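Long-range contacts in aromatic-ring-hydroxylating dioxygenase beta subunit (Catenulispora acidiphila, PDB 6VW4), which is of unknown function but binds the polyketide-type ligand S-DNPA in the pocket of an NTF2-like fold: residues 18-27 against 75-83; 115-123 against 134-143. All coordinates share one frame; numbering follows the deposited sequence.

Both contacts belong to the cone-shaped NTF2-like fold, in which helices pack over a strongly curved sheet and enclose a pocket. Contact 1 comes first along the chain and sets helix 8-26 against strand 75-86, an outermost strand of the sheet within this chain. Contact 2 follows and pairs strands 111-126 and 132-139, the hairpin farther into the same sheet, then runs into helix 142-147. Their centres lie about 12 Å apart, with SDN touching both. Gln18 of the helix reaches Asp122 of the hairpin through a hydrogen bond, and Met22 packs on Arg137. Helix, outer strand and hairpin thus supply different walls of one ligand pocket.

Contact 1. Residues 18-27 against 75-83; sequences QARQMHALDE and QRRHMFTML. With SDN ([(3S)-9-hydroxy-1-methyl-10-oxo-4,10-dihydro-3H-benzo[g]isochromen-3-yl]acetic acid), chain C.
Asp26 and His78 form a His-carboxylate hydrogen bond where the long N-terminal helix of the NTF2-like fold lies nearly antiparallel (166°) over strand 75-83. His78 ND1 gives its hydrogen to the syn lone pair of Asp26 OD1 at 2.6 Å, with carboxylate and imidazole nearly coplanar. The second oxygen, Asp26 OD2, takes the backbone N of His78 at 3.1 Å, so one carboxylate grips both ring and main chain and fixes the ring's rotation. The Met22 chain, bent at chi2 and chi3, brings CG to 3.5 Å from Phe80 CZ, and Met22 SD makes an oblique Met-aromatic contact with the same ring. Phe80 CZ in turn touches SDN C9 at 3.5 Å, while Leu25 CD2 meets both His78 CE1 and the ligand. Farther along the helix, Gln18 lays CB against Phe80 CD2 at 3.8 Å, its amide almost perpendicular to the ring. Around this core, Tyr101 of the second subunit hydrogen-bonds to Asp26 OD2, and Asp142 of that subunit forms a salt bridge with Arg77, whose link to Glu27 is long and weak. Where the helix ends, Gln75 NE2 donates to Asp26 O at 2.8 Å from above the carbonyl plane and to Arg76 O at 2.9 Å.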
loop_
_atom_site.group_PDB
_atom_site.type_symbol
_atom_site.label_atom_id
_atom_site.label_comp_id
_atom_site.label_asym_id
_atom_site.label_seq_id
_atom_site.Cartn_x
_atom_site.Cartn_y
_atom_site.Cartn_z
ATOM N N GLN A 18 9.672 -6.363 5.833
ATOM C CA GLN A 18 8.495 -5.907 6.586
ATOM C C GLN A 18 7.285 -6.782 6.303
ATOM O O GLN A 18 6.533 -7.126 7.221
ATOM C CB GLN A 18 8.193 -4.448 6.278
ATOM C CG GLN A 18 9.250 -3.513 6.882
ATOM C CD GLN A 18 9.058 -2.105 6.448
ATOM O OE1 GLN A 18 8.509 -1.863 5.377
ATOM N NE2 GLN A 18 9.508 -1.155 7.271
ATOM N N ALA A 19 7.117 -7.202 5.046
ATOM C CA ALA A 19 5.990 -8.053 4.692
ATOM C C ALA A 19 6.033 -9.368 5.456
ATOM O O ALA A 19 5.034 -9.784 6.060
ATOM C CB ALA A 19 6.000 -8.326 3.190
ATOM N N ARG A 20 7.200 -10.030 5.470
ATOM C CA ARG A 20 7.318 -11.303 6.196
ATOM C C ARG A 20 7.067 -11.110 7.692
ATOM O O ARG A 20 6.303 -11.863 8.296
ATOM C CB ARG A 20 8.702 -11.933 5.978
ATOM C CG ARG A 20 9.007 -12.351 4.555
ATOM C CD ARG A 20 8.714 -13.803 4.272
ATOM N NE ARG A 20 9.532 -14.298 3.158
ATOM C CZ ARG A 20 9.070 -15.013 2.130
ATOM N NH1 ARG A 20 7.778 -15.345 2.054
ATOM N NH2 ARG A 20 9.904 -15.395 1.170
ATOM N N GLN A 21 7.698 -10.104 8.304
ATOM C CA GLN A 21 7.403 -9.761 9.686
ATOM C C GLN A 21 5.906 -9.728 9.950
ATOM O O GLN A 21 5.416 -10.327 10.910
ATOM C CB GLN A 21 7.923 -8.367 10.027
ATOM C CG GLN A 21 9.261 -8.279 10.467
ATOM C CD GLN A 21 9.595 -6.873 10.886
ATOM O OE1 GLN A 21 9.097 -5.883 10.307
ATOM N NE2 GLN A 21 10.497 -6.763 11.843
ATOM N N MET A 22 5.171 -8.931 9.157
ATOM C CA MET A 22 3.762 -8.716 9.466
ATOM C C MET A 22 2.906 -9.924 9.123
ATOM O O MET A 22 1.854 -10.115 9.737
ATOM C CB MET A 22 3.207 -7.483 8.754
ATOM C CG MET A 22 3.762 -6.170 9.192
ATOM S SD MET A 22 4.310 -6.147 10.945
ATOM C CE MET A 22 2.598 -5.677 11.514
ATOM N N HIS A 23 3.312 -10.738 8.147
ATOM C CA HIS A 23 2.567 -11.977 7.907
ATOM C C HIS A 23 2.593 -12.857 9.154
ATOM O O HIS A 23 1.570 -13.431 9.553
ATOM C CB HIS A 23 3.113 -12.752 6.696
ATOM C CG HIS A 23 2.890 -12.064 5.369
ATOM N ND1 HIS A 23 3.555 -12.432 4.214
ATOM C CD2 HIS A 23 2.086 -11.021 5.021
ATOM C CE1 HIS A 23 3.174 -11.648 3.217
ATOM N NE2 HIS A 23 2.279 -10.790 3.678
ATOM N N ALA A 24 3.740 -12.910 9.816
ATOM C CA ALA A 24 3.873 -13.700 11.026
ATOM C C ALA A 24 3.084 -13.074 12.171
ATOM O O ALA A 24 2.364 -13.771 12.885
ATOM C CB ALA A 24 5.356 -13.845 11.383
ATOM N N LEU A 25 3.193 -11.759 12.359
ATOM C CA LEU A 25 2.450 -11.107 13.436
ATOM C C LEU A 25 0.943 -11.326 13.280
ATOM O O LEU A 25 0.252 -11.742 14.228
ATOM C CB LEU A 25 2.780 -9.615 13.448
ATOM C CG LEU A 25 1.852 -8.814 14.362
ATOM C CD1 LEU A 25 2.168 -9.251 15.777
ATOM C CD2 LEU A 25 1.983 -7.322 14.259
ATOM N N ASP A 26 0.417 -11.065 12.074
ATOM C CA ASP A 26 -1.029 -11.081 11.872
ATOM C C ASP A 26 -1.599 -12.493 11.937
ATOM O O ASP A 26 -2.801 -12.642 12.153
ATOM C CB ASP A 26 -1.418 -10.459 10.522
ATOM C CG ASP A 26 -1.103 -8.948 10.433
ATOM O OD1 ASP A 26 -1.015 -8.282 11.477
ATOM O OD2 ASP A 26 -0.930 -8.427 9.301
ATOM N N GLU A 27 -0.781 -13.528 11.731
ATOM C CA GLU A 27 -1.236 -14.895 11.932
ATOM C C GLU A 27 -0.947 -15.396 13.344
ATOM O O GLU A 27 -1.100 -16.582 13.607
ATOM C CB GLU A 27 -0.632 -15.833 10.878
ATOM C CG GLU A 27 -0.995 -15.482 9.393
ATOM C CD GLU A 27 -2.493 -15.693 8.990
ATOM O OE1 GLU A 27 -2.866 -15.355 7.827
ATOM O OE2 GLU A 27 -3.304 -16.183 9.821
ATOM N N GLN A 75 -9.312 -11.203 13.238
ATOM C CA GLN A 75 -8.215 -11.216 12.263
ATOM C C GLN A 75 -7.753 -9.794 11.987
ATOM O O GLN A 75 -8.461 -9.019 11.342
ATOM C CB GLN A 75 -8.620 -11.905 10.959
ATOM C CG GLN A 75 -7.458 -12.090 9.968
ATOM C CD GLN A 75 -6.279 -12.867 10.562
ATOM O OE1 GLN A 75 -6.406 -14.052 10.870
ATOM N NE2 GLN A 75 -5.131 -12.199 10.728
ATOM N N ARG A 76 -6.572 -9.467 12.450
ATOM C CA ARG A 76 -5.964 -8.182 12.172
ATOM C C ARG A 76 -5.040 -8.267 10.957
ATOM O O ARG A 76 -4.501 -9.328 10.635
ATOM C CB ARG A 76 -5.136 -7.706 13.347
ATOM C CG ARG A 76 -5.692 -8.037 14.704
ATOM C CD ARG A 76 -5.693 -6.790 15.589
ATOM N NE ARG A 76 -4.387 -6.139 15.652
ATOM C CZ ARG A 76 -4.189 -4.906 16.107
ATOM N NH1 ARG A 76 -5.220 -4.193 16.538
ATOM N NH2 ARG A 76 -2.968 -4.386 16.122
ATOM N N ARG A 77 -4.873 -7.124 10.287
ATOM C CA ARG A 77 -4.002 -6.945 9.136
ATOM C C ARG A 77 -3.320 -5.598 9.282
ATOM O O ARG A 77 -3.970 -4.623 9.653
ATOM C CB ARG A 77 -4.748 -6.947 7.805
ATOM C CG ARG A 77 -5.380 -8.253 7.402
ATOM C CD ARG A 77 -4.376 -9.367 7.281
ATOM N NE ARG A 77 -5.080 -10.623 7.138
ATOM C CZ ARG A 77 -4.520 -11.810 7.281
ATOM N NH1 ARG A 77 -3.243 -11.890 7.562
ATOM N NH2 ARG A 77 -5.245 -12.905 7.146
ATOM N N HIS A 78 -2.024 -5.543 9.006
ATOM C CA HIS A 78 -1.263 -4.304 9.012
ATOM C C HIS A 78 -0.814 -4.032 7.595
ATOM O O HIS A 78 -0.023 -4.808 7.042
ATOM C CB HIS A 78 -0.028 -4.396 9.901
ATOM C CG HIS A 78 -0.353 -4.514 11.339
ATOM N ND1 HIS A 78 -0.783 -5.690 11.903
ATOM C CD2 HIS A 78 -0.336 -3.596 12.333
ATOM C CE1 HIS A 78 -1.032 -5.488 13.184
ATOM N NE2 HIS A 78 -0.748 -4.232 13.474
ATOM N N MET A 79 -1.260 -2.914 7.033
ATOM C CA MET A 79 -0.893 -2.516 5.681
ATOM C C MET A 79 0.102 -1.382 5.711
ATOM O O MET A 79 -0.240 -0.260 6.118
ATOM C CB MET A 79 -2.137 -2.083 4.918
ATOM C CG MET A 79 -2.913 -3.263 4.484
ATOM S SD MET A 79 -4.655 -2.905 4.329
ATOM C CE MET A 79 -5.182 -4.628 4.032
ATOM N N PHE A 80 1.278 -1.649 5.174
ATOM C CA PHE A 80 2.333 -0.667 5.150
ATOM C C PHE A 80 2.307 0.048 3.809
ATOM O O PHE A 80 2.160 -0.595 2.772
ATOM C CB PHE A 80 3.659 -1.361 5.367
ATOM C CG PHE A 80 3.908 -1.842 6.772
ATOM C CD1 PHE A 80 2.910 -1.859 7.717
ATOM C CD2 PHE A 80 5.182 -2.320 7.134
ATOM C CE1 PHE A 80 3.171 -2.295 9.009
ATOM C CE2 PHE A 80 5.441 -2.757 8.414
ATOM C CZ PHE A 80 4.435 -2.753 9.351
ATOM N N THR A 81 2.472 1.380 3.824
ATOM C CA THR A 81 2.719 2.112 2.573
ATOM C C THR A 81 3.692 3.267 2.827
ATOM O O THR A 81 4.029 3.572 3.973
ATOM C CB THR A 81 1.411 2.666 1.973
ATOM O OG1 THR A 81 0.820 3.580 2.912
ATOM C CG2 THR A 81 0.426 1.562 1.621
ATOM N N MET A 82 4.083 3.952 1.756
ATOM C CA MET A 82 4.814 5.214 1.834
ATOM C C MET A 82 6.168 5.042 2.487
ATOM O O MET A 82 6.536 5.774 3.383
ATOM C CB MET A 82 3.980 6.299 2.523
ATOM C CG MET A 82 2.546 6.435 1.795
ATOM S SD MET A 82 2.395 6.761 -0.014
ATOM C CE MET A 82 3.183 8.340 -0.267
ATOM N N LEU A 83 6.932 4.079 2.000
ATOM C CA LEU A 83 8.227 3.805 2.616
ATOM C C LEU A 83 9.275 4.775 2.072
ATOM O O LEU A 83 9.414 4.921 0.853
ATOM C CB LEU A 83 8.689 2.369 2.353
ATOM C CG LEU A 83 10.141 1.991 2.754
ATOM C CD1 LEU A 83 10.219 1.992 4.275
ATOM C CD2 LEU A 83 10.509 0.604 2.223
HETATM O O4 SDN C . 4.057 -4.421 14.779
HETATM C C11 SDN C . 3.618 -3.202 14.260
HETATM C C12 SDN C . 2.535 -2.516 14.810
HETATM C C13 SDN C . 1.814 -3.130 16.032
HETATM O O5 SDN C . 2.183 -4.163 16.484
HETATM C C14 SDN C . 0.636 -2.391 16.639
HETATM C C15 SDN C . -0.079 -2.985 17.876
HETATM O O3 SDN C . -0.709 -2.028 18.755
HETATM C C16 SDN C . 0.016 -4.465 18.276
HETATM C C10 SDN C . 4.240 -2.681 13.137
HETATM C C9 SDN C . 3.810 -1.467 12.580
HETATM C C8 SDN C . 2.743 -0.776 13.134
HETATM C C7 SDN C . 2.092 -1.298 14.248
HETATM C C6 SDN C . 0.880 -0.522 14.859
HETATM C C5 SDN C . 0.195 -1.133 16.080
HETATM C C4 SDN C . -0.930 -0.418 16.684
HETATM C C3 SDN C . -1.363 -0.910 18.056
HETATM C C2 SDN C . -2.753 -1.412 17.706
HETATM C C1 SDN C . -3.988 -0.693 18.209
HETATM O O2 SDN C . -3.865 0.364 18.871
HETATM O O1 SDN C . -5.121 -1.192 17.951
HETATM O O HOH W 1 -4.978 -11.309 13.996
#

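Contact 2. Residues 115-123 against 134-143; sequences GPSCPVRDV and TASRWVEHDN. With SDN ([(3S)-9-hydroxy-1-methyl-10-oxo-4,10-dihydro-3H-benzo[g]isochromen-3-yl]acetic acid), chain C.
Arg137 and Asp122 lie side by side on the pocket face of the antiparallel hairpin and form a bidentate, side-on salt bridge. Arg137 NE reaches Asp122 OD1 at 2.8 Å and Arg137 NH2 reaches Asp122 OD2 at 2.5 Å, each on a syn lone pair, with guanidinium and carboxylate 18° apart. With CG of Arg137 opposite its backbone N (chi1 167°) and the chain bent at chi3, the guanidinium turns back beside Asp122 and puts one face over SDN C9. An alanine in place of Arg137 would probably leave the buried Asp122 carboxylate without its countercharge and open a gap beside the ligand.

Backbone bonds join Arg121 with Trp138 in both directions. At the far end Val123 O accepts from both Ala135 N and Ser136 N, a classic beta bulge where the strand turns a corner. Toward the other end, Glu140 N donates to Pro119 O and Asp142 N to Ser117 O, carrying the pairing to the start of helix 142-147. Ser117 OG also donates to Asp142 OD2 at 2.7 Å, on its anti side; Arg77 of the third subunit pairs with the other oxygen, OD1.

Among apolar contacts, Val120 CG2 lies 4.1 Å from Val139 CG1, and both valines touch SDN. The His141 ring has neighbours of another kind: Cys118 SG approaches it obliquely, and His141 NE2 is 3.5 Å from SDN O2. The pocket wall is thus mixed: valines meet the fused rings, while Arg137 turns a guanidinium face to the ligand's C9-C10 edge, NH1 3.2 Å from SDN C10, in an orientation fixed by Asp122, which probably also offsets its charge.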
loop_
_atom_site.group_PDB
_atom_site.type_symbol
_atom_site.label_atom_id
_atom_site.label_comp_id
_atom_site.label_asym_id
_atom_site.label_seq_id
_atom_site.Cartn_x
_atom_site.Cartn_y
_atom_site.Cartn_z
ATOM N N GLY A 115 -8.577 1.282 11.397
ATOM C CA GLY A 115 -7.779 2.270 12.100
ATOM C C GLY A 115 -7.156 1.621 13.306
ATOM O O GLY A 115 -7.453 0.472 13.618
ATOM N N PRO A 116 -6.223 2.304 13.962
ATOM C CA PRO A 116 -5.770 3.625 13.499
ATOM C C PRO A 116 -4.773 3.649 12.341
ATOM O O PRO A 116 -4.302 2.636 11.847
ATOM C CB PRO A 116 -5.070 4.210 14.730
ATOM C CG PRO A 116 -4.443 2.952 15.392
ATOM C CD PRO A 116 -5.515 1.847 15.176
ATOM N N SER A 117 -4.520 4.874 11.911
ATOM C CA SER A 117 -3.454 5.231 11.008
ATOM C C SER A 117 -2.238 5.595 11.850
ATOM O O SER A 117 -2.364 6.350 12.811
ATOM C CB SER A 117 -3.927 6.389 10.134
ATOM O OG SER A 117 -2.889 7.191 9.655
ATOM N N CYS A 118 -1.059 5.024 11.499
ATOM C CA CYS A 118 0.151 5.128 12.315
ATOM C C CYS A 118 1.426 5.403 11.522
ATOM O O CYS A 118 1.853 4.574 10.706
ATOM C CB CYS A 118 0.393 3.837 13.100
ATOM S SG CYS A 118 -0.914 3.234 14.172
ATOM N N PRO A 119 2.063 6.543 11.726
ATOM C CA PRO A 119 3.421 6.719 11.203
ATOM C C PRO A 119 4.387 5.923 12.067
ATOM O O PRO A 119 4.240 5.846 13.291
ATOM C CB PRO A 119 3.669 8.234 11.300
ATOM C CG PRO A 119 2.651 8.760 12.210
ATOM C CD PRO A 119 1.531 7.759 12.355
ATOM N N VAL A 120 5.345 5.281 11.414
ATOM C CA VAL A 120 6.252 4.356 12.080
ATOM C C VAL A 120 7.662 4.635 11.598
ATOM O O VAL A 120 7.886 4.869 10.402
ATOM C CB VAL A 120 5.884 2.888 11.809
ATOM C CG1 VAL A 120 6.840 1.940 12.579
ATOM C CG2 VAL A 120 4.463 2.618 12.183
ATOM N N ARG A 121 8.617 4.548 12.512
ATOM C CA ARG A 121 10.036 4.565 12.163
ATOM C C ARG A 121 10.700 3.254 12.578
ATOM O O ARG A 121 10.632 2.848 13.748
ATOM C CB ARG A 121 10.755 5.732 12.823
ATOM C CG ARG A 121 12.264 5.670 12.602
ATOM C CD ARG A 121 12.971 6.975 12.943
ATOM N NE ARG A 121 12.641 8.064 12.038
ATOM C CZ ARG A 121 12.964 9.339 12.232
ATOM N NH1 ARG A 121 13.638 9.697 13.313
ATOM N NH2 ARG A 121 12.609 10.255 11.337
ATOM N N ASP A 122 11.327 2.588 11.616
ATOM C CA ASP A 122 12.108 1.388 11.859
ATOM C C ASP A 122 13.585 1.729 11.696
ATOM O O ASP A 122 13.949 2.594 10.888
ATOM C CB ASP A 122 11.771 0.274 10.863
ATOM C CG ASP A 122 10.556 -0.513 11.241
ATOM O OD1 ASP A 122 10.002 -0.267 12.342
ATOM O OD2 ASP A 122 10.175 -1.398 10.437
ATOM N N VAL A 123 14.437 1.029 12.443
ATOM C CA VAL A 123 15.878 1.009 12.184
ATOM C C VAL A 123 16.268 -0.446 11.940
ATOM O O VAL A 123 15.970 -1.323 12.766
ATOM C CB VAL A 123 16.690 1.609 13.334
ATOM C CG1 VAL A 123 18.172 1.463 13.031
ATOM C CG2 VAL A 123 16.324 3.110 13.546
ATOM N N THR A 134 15.413 -6.086 12.495
ATOM C CA THR A 134 14.907 -4.817 13.006
ATOM C C THR A 134 15.544 -4.545 14.365
ATOM O O THR A 134 15.312 -5.274 15.333
ATOM C CB THR A 134 13.369 -4.835 13.133
ATOM O OG1 THR A 134 12.776 -5.290 11.929
ATOM C CG2 THR A 134 12.779 -3.441 13.442
ATOM N N ALA A 135 16.342 -3.506 14.420
ATOM C CA ALA A 135 16.900 -3.036 15.670
ATOM C C ALA A 135 15.866 -2.272 16.476
ATOM O O ALA A 135 15.831 -2.377 17.708
ATOM C CB ALA A 135 18.092 -2.130 15.391
ATOM N N SER A 136 15.045 -1.462 15.805
ATOM C CA SER A 136 13.994 -0.746 16.511
ATOM C C SER A 136 12.785 -0.470 15.618
ATOM O O SER A 136 12.902 -0.329 14.386
ATOM C CB SER A 136 14.528 0.578 17.117
ATOM O OG SER A 136 15.201 1.361 16.156
ATOM N N ARG A 137 11.630 -0.389 16.280
ATOM C CA ARG A 137 10.359 0.007 15.685
ATOM C C ARG A 137 9.649 0.952 16.650
ATOM O O ARG A 137 9.368 0.597 17.801
ATOM C CB ARG A 137 9.496 -1.215 15.375
ATOM C CG ARG A 137 8.048 -0.872 15.052
ATOM C CD ARG A 137 7.415 -2.005 14.290
ATOM N NE ARG A 137 7.981 -2.079 12.959
ATOM C CZ ARG A 137 7.779 -3.091 12.126
ATOM N NH1 ARG A 137 7.040 -4.119 12.504
ATOM N NH2 ARG A 137 8.348 -3.095 10.929
ATOM N N TRP A 138 9.390 2.153 16.181
ATOM C CA TRP A 138 8.830 3.236 16.965
ATOM C C TRP A 138 7.506 3.650 16.313
ATOM O O TRP A 138 7.494 4.283 15.254
ATOM C CB TRP A 138 9.840 4.376 17.040
ATOM C CG TRP A 138 9.687 5.131 18.294
ATOM C CD1 TRP A 138 8.951 6.273 18.482
ATOM C CD2 TRP A 138 10.243 4.789 19.574
ATOM N NE1 TRP A 138 9.029 6.670 19.800
ATOM C CE2 TRP A 138 9.812 5.776 20.491
ATOM C CE3 TRP A 138 11.071 3.751 20.030
ATOM C CZ2 TRP A 138 10.178 5.753 21.843
ATOM C CZ3 TRP A 138 11.438 3.733 21.374
ATOM C CH2 TRP A 138 10.988 4.727 22.265
ATOM N N VAL A 139 6.393 3.265 16.932
ATOM C CA VAL A 139 5.062 3.510 16.393
ATOM C C VAL A 139 4.445 4.744 17.042
ATOM O O VAL A 139 4.395 4.848 18.272
ATOM C CB VAL A 139 4.145 2.292 16.593
ATOM C CG1 VAL A 139 2.797 2.555 15.899
ATOM C CG2 VAL A 139 4.779 1.053 16.044
ATOM N N GLU A 140 3.940 5.660 16.216
ATOM C CA GLU A 140 3.002 6.691 16.667
ATOM C C GLU A 140 1.570 6.373 16.225
ATOM O O GLU A 140 1.333 5.619 15.269
ATOM C CB GLU A 140 3.385 8.071 16.143
ATOM C CG GLU A 140 4.819 8.474 16.425
ATOM C CD GLU A 140 5.065 8.916 17.853
ATOM O OE1 GLU A 140 6.250 9.142 18.187
ATOM O OE2 GLU A 140 4.089 9.037 18.642
ATOM N N HIS A 141 0.608 6.934 16.944
ATOM C CA HIS A 141 -0.820 6.735 16.668
ATOM C C HIS A 141 -1.418 8.080 16.294
ATOM O O HIS A 141 -1.375 9.010 17.100
ATOM C CB HIS A 141 -1.567 6.176 17.875
ATOM C CG HIS A 141 -1.273 4.742 18.162
ATOM N ND1 HIS A 141 -0.223 4.068 17.584
ATOM C CD2 HIS A 141 -1.892 3.852 18.972
ATOM C CE1 HIS A 141 -0.205 2.823 18.024
ATOM N NE2 HIS A 141 -1.212 2.664 18.861
ATOM N N ASP A 142 -1.953 8.201 15.074
ATOM C CA ASP A 142 -2.496 9.494 14.661
ATOM C C ASP A 142 -3.643 9.933 15.583
ATOM O O ASP A 142 -3.757 11.122 15.912
ATOM C CB ASP A 142 -2.982 9.458 13.208
ATOM C CG ASP A 142 -1.858 9.700 12.179
ATOM O OD1 ASP A 142 -0.782 10.226 12.531
ATOM O OD2 ASP A 142 -2.080 9.362 10.990
ATOM N N ASN A 143 -4.506 8.995 16.008
ATOM C CA ASN A 143 -5.614 9.357 16.904
ATOM C C ASN A 143 -5.079 9.976 18.194
ATOM O O ASN A 143 -5.515 11.066 18.594
ATOM C CB ASN A 143 -6.531 8.139 17.197
ATOM C CG ASN A 143 -5.779 6.911 17.720
ATOM O OD1 ASN A 143 -4.765 6.489 17.161
ATOM N ND2 ASN A 143 -6.312 6.306 18.771
HETATM O O4 SDN C . 4.057 -4.421 14.779
HETATM C C11 SDN C . 3.618 -3.202 14.260
HETATM C C12 SDN C . 2.535 -2.516 14.810
HETATM C C13 SDN C . 1.814 -3.130 16.032
HETATM O O5 SDN C . 2.183 -4.163 16.484
HETATM C C14 SDN C . 0.636 -2.391 16.639
HETATM C C15 SDN C . -0.079 -2.985 17.876
HETATM O O3 SDN C . -0.709 -2.028 18.755
HETATM C C16 SDN C . 0.016 -4.465 18.276
HETATM C C10 SDN C . 4.240 -2.681 13.137
HETATM C C9 SDN C . 3.810 -1.467 12.580
HETATM C C8 SDN C . 2.743 -0.776 13.134
HETATM C C7 SDN C . 2.092 -1.298 14.248
HETATM C C6 SDN C . 0.880 -0.522 14.859
HETATM C C5 SDN C . 0.195 -1.133 16.080
HETATM C C4 SDN C . -0.930 -0.418 16.684
HETATM C C3 SDN C . -1.363 -0.910 18.056
HETATM C C2 SDN C . -2.753 -1.412 17.706
HETATM C C1 SDN C . -3.988 -0.693 18.209
HETATM O O2 SDN C . -3.865 0.364 18.871
HETATM O O1 SDN C . -5.121 -1.192 17.951
HETATM O O HOH W 2 11.281 -3.892 10.290
#